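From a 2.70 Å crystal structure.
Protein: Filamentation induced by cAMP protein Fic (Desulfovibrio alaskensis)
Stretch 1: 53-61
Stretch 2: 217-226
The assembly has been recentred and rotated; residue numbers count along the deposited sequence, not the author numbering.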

# COMPACT_ATOMS: atom_id res chain seq x y z
N ILE A 53 1.90 2.73 4.22
CA ILE A 53 2.23 3.03 5.60
C ILE A 53 3.28 4.14 5.67
O ILE A 53 3.06 5.15 6.35
N GLN A 54 4.40 3.99 4.93
CA GLN A 54 5.47 4.97 4.95
C GLN A 54 4.95 6.36 4.55
O GLN A 54 5.20 7.33 5.25
N ALA A 55 4.19 6.45 3.44
CA ALA A 55 3.67 7.73 2.96
C ALA A 55 2.65 8.33 3.94
O ALA A 55 2.77 9.50 4.28
N SER A 56 1.68 7.51 4.42
CA SER A 56 0.66 7.98 5.37
C SER A 56 1.31 8.57 6.63
O SER A 56 0.91 9.64 7.09
N LEU A 57 2.38 7.90 7.14
CA LEU A 57 3.11 8.38 8.31
C LEU A 57 4.01 9.57 7.96
O LEU A 57 4.17 10.48 8.77
N ALA A 58 4.57 9.59 6.72
CA ALA A 58 5.43 10.69 6.27
C ALA A 58 4.65 12.00 6.22
O ALA A 58 5.20 13.06 6.53
N ILE A 59 3.34 11.93 5.85
CA ILE A 59 2.47 13.11 5.79
C ILE A 59 2.34 13.74 7.18
O ILE A 59 2.30 14.96 7.30
N GLU A 60 2.35 12.90 8.23
CA GLU A 60 2.24 13.38 9.60
C GLU A 60 3.64 13.56 10.23
O GLU A 60 3.81 13.41 11.45
N ASN A 61 4.64 13.92 9.39
CA ASN A 61 5.98 14.35 9.81
C ASN A 61 6.81 13.19 10.44
O ASN A 61 7.74 13.46 11.20
N ILE A 217 -0.73 11.52 -2.53
CA ILE A 217 -1.17 12.53 -1.55
C ILE A 217 0.05 13.16 -0.85
O ILE A 217 0.04 14.35 -0.56
N ARG A 218 1.11 12.35 -0.61
CA ARG A 218 2.35 12.83 0.03
C ARG A 218 3.11 13.79 -0.91
O ARG A 218 3.65 14.79 -0.46
N ASP A 219 3.14 13.47 -2.21
CA ASP A 219 3.85 14.29 -3.18
C ASP A 219 3.04 15.55 -3.54
O ASP A 219 3.62 16.59 -3.88
N ARG A 220 1.70 15.47 -3.43
CA ARG A 220 0.81 16.63 -3.68
C ARG A 220 0.30 17.20 -2.36
O ARG A 220 -0.82 17.71 -2.30
N GLN A 221 1.12 17.10 -1.30
CA GLN A 221 0.73 17.46 0.06
C GLN A 221 0.27 18.94 0.15
O GLN A 221 -0.79 19.21 0.71
N GLU A 222 1.06 19.88 -0.44
CA GLU A 222 0.72 21.31 -0.40
C GLU A 222 -0.67 21.56 -1.05
O GLU A 222 -1.48 22.29 -0.48
N ASP A 223 -0.94 20.93 -2.23
CA ASP A 223 -2.23 21.07 -2.93
C ASP A 223 -3.33 20.36 -2.16
O ASP A 223 -4.44 20.88 -2.06
N TYR A 224 -3.03 19.15 -1.62
CA TYR A 224 -3.98 18.36 -0.84
C TYR A 224 -4.58 19.19 0.29
O TYR A 224 -5.79 19.39 0.31
N TYR A 225 -3.71 19.78 1.15
CA TYR A 225 -4.17 20.61 2.27
C TYR A 225 -4.82 21.93 1.78
O TYR A 225 -5.72 22.44 2.44
N ARG A 226 -4.36 22.47 0.61
CA ARG A 226 -4.93 23.72 0.06
C ARG A 226 -6.36 23.48 -0.47
O ARG A 226 -7.25 24.28 -0.21

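Packing of the helix that carries Gln 54, Ala 55 and Ala 58 against two helical segments that meet at Arg 220; the backbones come nearest at Ile 59 and Arg 218, with CA atoms 5.8 Å apart. Ile 217 (m, t) points sideways, and its CG2 lies 3.9 Å from Ile 59 CD1, an apolar contact. Arg 218 points toward stretch 1 as a knob among Gln 54, Ala 55, Ala 58 and Ile 59. With chi1 and chi2 both t and chi3 p, its chain runs over two small residues: Ala 58 CB is 3.9 Å from Arg 218 CD, and Ala 55 CB is 3.9 Å from Arg 218 NH1. Gln 54 (t, m) brings OE1 to the guanidinium edge, 2.7 Å from Arg 218 NH1, but the angle is too poor for a hydrogen bond. The charge is instead met within stretch 2, where Arg 218 NE donates to Asp 219 OD1 at 3.2 Å in a salt bridge. Asp 219 itself and Arg 220, the N-cap of the next helix, do not touch stretch 1. Gln 221 points toward it, extended (t, t), and gives NE2 to water 1 at 2.7 Å; this water donates to Asn 61 OD1 at 3.0 Å and so links the stretches. Glu 222 and Asp 223 stay out of reach, while Tyr 224 points toward stretch 1 but stops short of contact. Tyr 225 (chi1 m) does reach it, with OH 3.3 Å from Ile 59 CG2. Ile 59 (m, t) is thus the reciprocal knob, seated among Ile 217, Arg 218, Gln 221 and Tyr 225. Beside it, water 2 joins the tyrosine to the acid, lying 3.0 Å from Tyr 225 OH and donating to Glu 60 OE2 at 3.1 Å.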

# COMPACT_ATOMS: atom_id res chain seq x y z
CB ILE A 53 2.71 1.74 6.33
CG1 ILE A 53 1.55 0.71 6.45
CG2 ILE A 53 3.29 2.07 7.71
CD1 ILE A 53 1.98 -0.68 6.74
CB GLN A 54 6.62 4.54 4.02
CG GLN A 54 7.88 5.42 4.12
CD GLN A 54 7.72 6.74 3.39
OE1 GLN A 54 7.18 6.81 2.29
NE2 GLN A 54 8.24 7.79 3.98
CB ALA A 55 3.04 7.56 1.59
CB SER A 56 -0.29 6.85 5.75
OG SER A 56 -1.32 7.29 6.63
CB LEU A 57 3.96 7.24 8.93
CG LEU A 57 3.18 6.13 9.66
CD1 LEU A 57 4.07 4.98 9.99
CD2 LEU A 57 2.56 6.65 10.92
CB ALA A 58 6.01 10.38 4.90
CB ILE A 59 1.08 12.75 5.20
CG1 ILE A 59 1.21 12.22 3.74
CG2 ILE A 59 0.13 13.97 5.26
CD1 ILE A 59 -0.12 11.66 3.13
CB GLU A 60 1.37 12.43 10.45
CG GLU A 60 -0.04 12.23 9.88
CD GLU A 60 -0.89 13.49 9.71
OE1 GLU A 60 -0.59 14.51 10.38
OE2 GLU A 60 -1.88 13.44 8.96
CB ASN A 61 5.89 15.53 10.78
CG ASN A 61 5.17 16.73 10.21
OD1 ASN A 61 5.26 17.04 9.01
ND2 ASN A 61 4.45 17.45 11.06
CB ILE A 217 -2.15 11.90 -0.53
CG1 ILE A 217 -3.33 11.21 -1.25
CG2 ILE A 217 -2.65 12.95 0.48
CD1 ILE A 217 -4.15 10.26 -0.34
CB ARG A 218 3.24 11.64 0.41
CG ARG A 218 4.56 12.04 1.08
CD ARG A 218 5.55 10.90 1.03
NE ARG A 218 5.89 10.54 -0.35
CZ ARG A 218 6.38 9.36 -0.71
NH1 ARG A 218 6.55 8.40 0.19
NH2 ARG A 218 6.66 9.11 -1.98
CB ASP A 219 4.17 13.47 -4.44
CG ASP A 219 5.11 12.29 -4.19
OD1 ASP A 219 5.74 12.25 -3.09
OD2 ASP A 219 5.23 11.42 -5.08
CB ARG A 220 -0.37 16.22 -4.58
CG ARG A 220 0.03 15.68 -5.93
CD ARG A 220 -1.19 15.28 -6.73
NE ARG A 220 -0.83 14.59 -7.96
CZ ARG A 220 -1.71 14.04 -8.78
NH1 ARG A 220 -3.01 14.09 -8.50
NH2 ARG A 220 -1.31 13.42 -9.88
CB GLN A 221 1.89 17.20 1.02
CG GLN A 221 1.46 17.12 2.48
CD GLN A 221 2.60 16.69 3.37
OE1 GLN A 221 3.46 15.89 2.98
NE2 GLN A 221 2.57 17.14 4.61
CB GLU A 222 1.80 22.15 -1.11
CG GLU A 222 1.61 23.65 -0.95
CD GLU A 222 2.59 24.51 -1.72
OE1 GLU A 222 2.65 24.38 -2.97
OE2 GLU A 222 3.21 25.41 -1.10
CB ASP A 223 -2.14 20.51 -4.36
CG ASP A 223 -1.16 21.26 -5.27
OD1 ASP A 223 -0.15 21.79 -4.75
OD2 ASP A 223 -1.36 21.24 -6.50
CB TYR A 224 -3.28 17.10 -0.27
CG TYR A 224 -4.06 16.38 0.80
CD1 TYR A 224 -5.21 15.66 0.49
CD2 TYR A 224 -3.56 16.26 2.10
CE1 TYR A 224 -5.90 14.93 1.47
CE2 TYR A 224 -4.22 15.51 3.07
CZ TYR A 224 -5.39 14.85 2.75
OH TYR A 224 -6.04 14.11 3.71
CB TYR A 225 -3.00 20.92 3.23
CG TYR A 225 -2.56 19.73 4.06
CD1 TYR A 225 -3.44 19.10 4.93
CD2 TYR A 225 -1.22 19.34 4.09
CE1 TYR A 225 -3.02 18.04 5.74
CE2 TYR A 225 -0.79 18.31 4.91
CZ TYR A 225 -1.70 17.65 5.73
OH TYR A 225 -1.28 16.63 6.55
CB ARG A 226 -4.03 24.29 -1.05
CG ARG A 226 -4.41 25.71 -1.48
CD ARG A 226 -3.50 26.27 -2.58
NE ARG A 226 -3.65 25.55 -3.85
CZ ARG A 226 -2.77 24.67 -4.32
NH1 ARG A 226 -1.64 24.44 -3.66
NH2 ARG A 226 -2.99 24.06 -5.47
O HOH W 1 4.88 16.87 6.02
O HOH W 2 -3.71 14.99 6.92